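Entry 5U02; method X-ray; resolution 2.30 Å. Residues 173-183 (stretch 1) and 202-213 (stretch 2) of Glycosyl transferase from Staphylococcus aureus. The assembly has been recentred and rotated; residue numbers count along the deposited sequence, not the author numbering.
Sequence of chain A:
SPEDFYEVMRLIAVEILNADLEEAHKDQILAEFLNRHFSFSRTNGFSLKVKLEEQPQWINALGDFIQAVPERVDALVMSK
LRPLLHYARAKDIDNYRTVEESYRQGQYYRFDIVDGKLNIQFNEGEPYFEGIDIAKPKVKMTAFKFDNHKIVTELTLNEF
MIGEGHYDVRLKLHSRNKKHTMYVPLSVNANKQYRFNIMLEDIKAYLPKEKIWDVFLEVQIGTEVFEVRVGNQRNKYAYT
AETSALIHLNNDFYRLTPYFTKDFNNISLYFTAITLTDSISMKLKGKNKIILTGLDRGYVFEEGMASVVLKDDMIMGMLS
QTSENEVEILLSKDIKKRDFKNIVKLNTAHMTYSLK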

# COMPACT_ATOMS: atom_id res chain seq x y z
N LEU A 173 -4.79 -9.68 11.53
CA LEU A 173 -5.76 -10.24 12.46
C LEU A 173 -5.91 -11.72 12.12
O LEU A 173 -6.21 -12.06 10.97
CB LEU A 173 -7.10 -9.52 12.37
CG LEU A 173 -7.10 -8.00 12.60
CD1 LEU A 173 -8.51 -7.43 12.57
CD2 LEU A 173 -6.39 -7.64 13.90
N HIS A 174 -5.67 -12.58 13.09
CA HIS A 174 -5.71 -14.03 12.89
C HIS A 174 -6.70 -14.61 13.89
O HIS A 174 -6.55 -14.41 15.09
CB HIS A 174 -4.31 -14.64 13.07
CG HIS A 174 -4.05 -15.85 12.23
ND1 HIS A 174 -2.86 -16.55 12.29
CD2 HIS A 174 -4.82 -16.49 11.31
CE1 HIS A 174 -2.91 -17.57 11.45
NE2 HIS A 174 -4.09 -17.55 10.84
N SER A 175 -7.72 -15.30 13.39
CA SER A 175 -8.68 -15.92 14.29
C SER A 175 -7.97 -16.97 15.13
O SER A 175 -6.96 -17.55 14.71
CB SER A 175 -9.85 -16.54 13.52
OG SER A 175 -9.44 -17.61 12.68
N ARG A 176 -8.48 -17.20 16.34
CA ARG A 176 -7.81 -18.12 17.26
C ARG A 176 -7.66 -19.51 16.66
O ARG A 176 -6.65 -20.18 16.87
CB ARG A 176 -8.56 -18.18 18.59
CG ARG A 176 -8.07 -19.26 19.56
CD ARG A 176 -6.65 -18.98 20.03
NE ARG A 176 -6.46 -17.58 20.40
CZ ARG A 176 -6.63 -17.11 21.64
NH1 ARG A 176 -7.01 -17.92 22.62
NH2 ARG A 176 -6.43 -15.82 21.90
N ASN A 177 -8.65 -19.95 15.88
CA ASN A 177 -8.56 -21.26 15.24
C ASN A 177 -7.76 -21.23 13.94
O ASN A 177 -7.82 -22.19 13.18
CB ASN A 177 -9.96 -21.82 14.97
CG ASN A 177 -10.78 -20.97 13.99
OD1 ASN A 177 -10.26 -20.05 13.36
ND2 ASN A 177 -12.06 -21.29 13.87
N LYS A 178 -7.04 -20.13 13.67
CA LYS A 178 -6.21 -19.96 12.48
C LYS A 178 -6.98 -20.03 11.17
O LYS A 178 -6.36 -20.01 10.10
CB LYS A 178 -5.05 -20.97 12.45
CG LYS A 178 -4.37 -21.20 13.79
CD LYS A 178 -3.38 -20.10 14.10
CE LYS A 178 -3.16 -19.97 15.60
NZ LYS A 178 -2.34 -18.77 15.92
N LYS A 179 -8.31 -20.11 11.20
CA LYS A 179 -9.06 -20.34 9.97
C LYS A 179 -9.22 -19.08 9.14
O LYS A 179 -9.17 -19.13 7.90
CB LYS A 179 -10.43 -20.95 10.28
CG LYS A 179 -10.37 -22.35 10.87
CD LYS A 179 -11.44 -23.26 10.28
CE LYS A 179 -11.29 -24.70 10.76
NZ LYS A 179 -11.80 -24.87 12.14
N HIS A 180 -9.40 -17.93 9.78
CA HIS A 180 -9.68 -16.70 9.05
C HIS A 180 -8.67 -15.63 9.41
O HIS A 180 -8.04 -15.65 10.48
CB HIS A 180 -11.11 -16.22 9.31
CG HIS A 180 -12.15 -17.24 8.97
ND1 HIS A 180 -12.68 -18.11 9.89
CD2 HIS A 180 -12.75 -17.53 7.79
CE1 HIS A 180 -13.56 -18.89 9.30
NE2 HIS A 180 -13.63 -18.56 8.02
N THR A 181 -8.53 -14.67 8.50
CA THR A 181 -7.40 -13.76 8.52
C THR A 181 -7.85 -12.41 7.98
O THR A 181 -8.74 -12.33 7.14
CB THR A 181 -6.25 -14.37 7.70
OG1 THR A 181 -5.01 -14.23 8.41
CG2 THR A 181 -6.15 -13.75 6.32
N MET A 182 -7.26 -11.34 8.52
CA MET A 182 -7.46 -10.00 7.99
C MET A 182 -6.11 -9.31 7.96
O MET A 182 -5.32 -9.44 8.90
CB MET A 182 -8.45 -9.17 8.84
CG MET A 182 -9.90 -9.63 8.76
SD MET A 182 -11.03 -8.44 9.51
CE MET A 182 -11.63 -9.37 10.92
N TYR A 183 -5.84 -8.58 6.87
CA TYR A 183 -4.61 -7.83 6.71
C TYR A 183 -4.94 -6.37 6.46
O TYR A 183 -5.73 -6.06 5.57
CB TYR A 183 -3.77 -8.39 5.55
CG TYR A 183 -3.21 -9.77 5.81
CD1 TYR A 183 -2.05 -9.94 6.56
CD2 TYR A 183 -3.84 -10.90 5.31
CE1 TYR A 183 -1.53 -11.20 6.80
CE2 TYR A 183 -3.33 -12.16 5.54
CZ TYR A 183 -2.18 -12.31 6.29
OH TYR A 183 -1.69 -13.58 6.52
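Stretch 2 202-213: DIKAYLPKEKIW

How does the backbone of stretch 2 run along stretch 1? Stretch 1 is a hairpin: strand 173-175, a type I turn from S175 to K178, and a returning strand 181-183. Stretch 2 begins in a helix that includes D202 and I203, then passes through a 3-10 segment at 207-209 and becomes extended at I212 and W213, where it lies antiparallel to the first hairpin strand. S175 and W213 form a non-hydrogen-bonded pair with CA atoms 4.4 Å apart. Beside it, R176 N donates to I212 O at 3.1 Å, and S175 CA approaches the same I212 O at 3.2 Å as a CA-H...O contact. The earlier part of stretch 2 passes over the side chains of H180 and M182.

What holds the W213 indole in place? With chi1 at -62° (m) and chi2 at 89°, the ring reaches back over the hairpin, and S175 CB and M182 CE lie over opposite faces. M182 CE stands 3.5 Å from the centroid of the W213 six-membered ring, only 5° off its normal, a CH-pi contact. L173 CB adds an apolar contact with W213 CE3 at 4.0 Å. The same pose lets W213 NE1 donate to L207 O at 3.3 Å, tying the indole to its own 3-10 segment.

Why does M182 take the conformation it does? Its chi1 (m) and chi2 (t) extend the chain toward stretch 2, and chi3 at -114°, between wells, sets the methyl over the indole. The sulfur meets I203 and Y206: M182 SD is 3.7 Å from I203 CB and 3.8 Å from Y206 CB. M182 CE also reaches L207 CD2 at 3.7 Å, so one long side chain packs against several apolar neighbours.

How are the polar side chains at the turn arranged? N177, with chi1 at 63° (p), accepts from S175 OG at 2.7 Å and K179 N at 2.9 Å through OD1, leaving ND2 to donate to E210 OE2 at 3.2 Å. E210 bends, with chi1 and chi2 both m, bringing its carboxylate to the turn; OE2 also lies 3.1 Å from H180 ND1, near the plane of the imidazole. K209 CB covers a face of that ring, 4.2 Å from the H180 ring centroid.

What happens at the exposed end of the contact? R176 points toward stretch 2, and its t, p, p chain curls so that I212 CG2 lies over one face of the guanidinium, 3.5 Å from R176 NH2. The flat group thus packs against a methyl while its NE and NH2 hydrogen-bond elsewhere in the structure.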

# COMPACT_ATOMS: atom_id res chain seq x y z
N ASP A 202 -14.48 -1.19 7.10
CA ASP A 202 -13.75 -2.11 6.23
C ASP A 202 -13.75 -3.54 6.76
O ASP A 202 -13.72 -4.49 5.96
CB ASP A 202 -12.30 -1.63 6.05
CG ASP A 202 -12.19 -0.36 5.23
OD1 ASP A 202 -11.14 0.31 5.31
OD2 ASP A 202 -13.15 -0.01 4.50
N ILE A 203 -13.80 -3.73 8.08
CA ILE A 203 -13.68 -5.06 8.68
C ILE A 203 -14.99 -5.58 9.25
O ILE A 203 -15.03 -6.72 9.73
CB ILE A 203 -12.59 -5.08 9.76
CG1 ILE A 203 -13.02 -4.31 11.01
CG2 ILE A 203 -11.28 -4.50 9.23
CD1 ILE A 203 -12.01 -4.38 12.13
N LYS A 204 -16.07 -4.78 9.20
CA LYS A 204 -17.35 -5.22 9.75
C LYS A 204 -17.85 -6.50 9.09
O LYS A 204 -18.41 -7.37 9.76
CB LYS A 204 -18.40 -4.12 9.57
CG LYS A 204 -18.69 -3.32 10.81
CD LYS A 204 -20.12 -2.79 10.82
CE LYS A 204 -20.49 -2.09 9.54
NZ LYS A 204 -21.76 -1.33 9.70
N ALA A 205 -17.67 -6.62 7.77
CA ALA A 205 -18.21 -7.77 7.06
C ALA A 205 -17.48 -9.07 7.40
O ALA A 205 -18.06 -10.14 7.25
CB ALA A 205 -18.16 -7.53 5.55
N TYR A 206 -16.23 -8.98 7.86
CA TYR A 206 -15.41 -10.16 8.10
C TYR A 206 -15.34 -10.57 9.56
O TYR A 206 -15.11 -11.75 9.85
CB TYR A 206 -13.99 -9.92 7.56
CG TYR A 206 -13.98 -9.40 6.14
CD1 TYR A 206 -14.53 -10.15 5.11
CD2 TYR A 206 -13.41 -8.18 5.82
CE1 TYR A 206 -14.52 -9.69 3.80
CE2 TYR A 206 -13.40 -7.71 4.52
CZ TYR A 206 -13.96 -8.47 3.51
OH TYR A 206 -13.96 -8.02 2.22
N LEU A 207 -15.56 -9.63 10.48
CA LEU A 207 -15.51 -9.94 11.91
C LEU A 207 -16.47 -11.04 12.38
O LEU A 207 -16.07 -11.82 13.25
CB LEU A 207 -15.78 -8.66 12.72
CG LEU A 207 -14.62 -7.69 12.93
CD1 LEU A 207 -15.15 -6.37 13.46
CD2 LEU A 207 -13.61 -8.28 13.88
N PRO A 208 -17.72 -11.13 11.90
CA PRO A 208 -18.65 -12.13 12.47
C PRO A 208 -18.19 -13.57 12.32
O PRO A 208 -18.78 -14.44 12.98
CB PRO A 208 -19.95 -11.90 11.68
CG PRO A 208 -19.83 -10.57 11.13
CD PRO A 208 -18.40 -10.29 10.89
N LYS A 209 -17.19 -13.85 11.49
CA LYS A 209 -16.81 -15.23 11.23
C LYS A 209 -16.27 -15.91 12.48
O LYS A 209 -16.43 -17.13 12.64
CB LYS A 209 -15.77 -15.29 10.11
CG LYS A 209 -16.25 -14.68 8.81
CD LYS A 209 -15.08 -14.47 7.87
CE LYS A 209 -15.55 -14.03 6.49
NZ LYS A 209 -14.41 -13.91 5.55
N GLU A 210 -15.61 -15.16 13.36
CA GLU A 210 -15.02 -15.73 14.56
C GLU A 210 -15.12 -14.72 15.69
O GLU A 210 -15.27 -13.52 15.47
CB GLU A 210 -13.56 -16.15 14.35
CG GLU A 210 -13.31 -17.06 13.15
CD GLU A 210 -13.68 -18.51 13.42
OE1 GLU A 210 -13.63 -18.92 14.60
OE2 GLU A 210 -14.02 -19.22 12.46
N LYS A 211 -15.01 -15.22 16.92
CA LYS A 211 -15.13 -14.35 18.08
C LYS A 211 -13.78 -13.76 18.49
O LYS A 211 -13.71 -12.60 18.89
CB LYS A 211 -15.75 -15.10 19.26
CG LYS A 211 -17.14 -15.66 18.98
CD LYS A 211 -18.12 -15.32 20.09
CE LYS A 211 -17.94 -16.26 21.27
NZ LYS A 211 -19.11 -16.24 22.21
N ILE A 212 -12.71 -14.55 18.40
CA ILE A 212 -11.39 -14.16 18.88
C ILE A 212 -10.49 -13.86 17.69
O ILE A 212 -10.28 -14.72 16.82
CB ILE A 212 -10.77 -15.25 19.77
CG1 ILE A 212 -11.67 -15.54 20.97
CG2 ILE A 212 -9.39 -14.83 20.23
CD1 ILE A 212 -11.24 -16.76 21.78
N TRP A 213 -9.96 -12.64 17.65
CA TRP A 213 -9.03 -12.20 16.62
C TRP A 213 -7.74 -11.76 17.30
O TRP A 213 -7.73 -10.78 18.05
CB TRP A 213 -9.62 -11.06 15.79
CG TRP A 213 -10.88 -11.43 15.04
CD1 TRP A 213 -12.16 -11.35 15.50
CD2 TRP A 213 -10.96 -11.96 13.71
NE1 TRP A 213 -13.04 -11.79 14.54
CE2 TRP A 213 -12.33 -12.17 13.43
CE3 TRP A 213 -10.02 -12.27 12.73
CZ2 TRP A 213 -12.77 -12.67 12.21
CZ3 TRP A 213 -10.46 -12.78 11.52
CH2 TRP A 213 -11.82 -12.97 11.27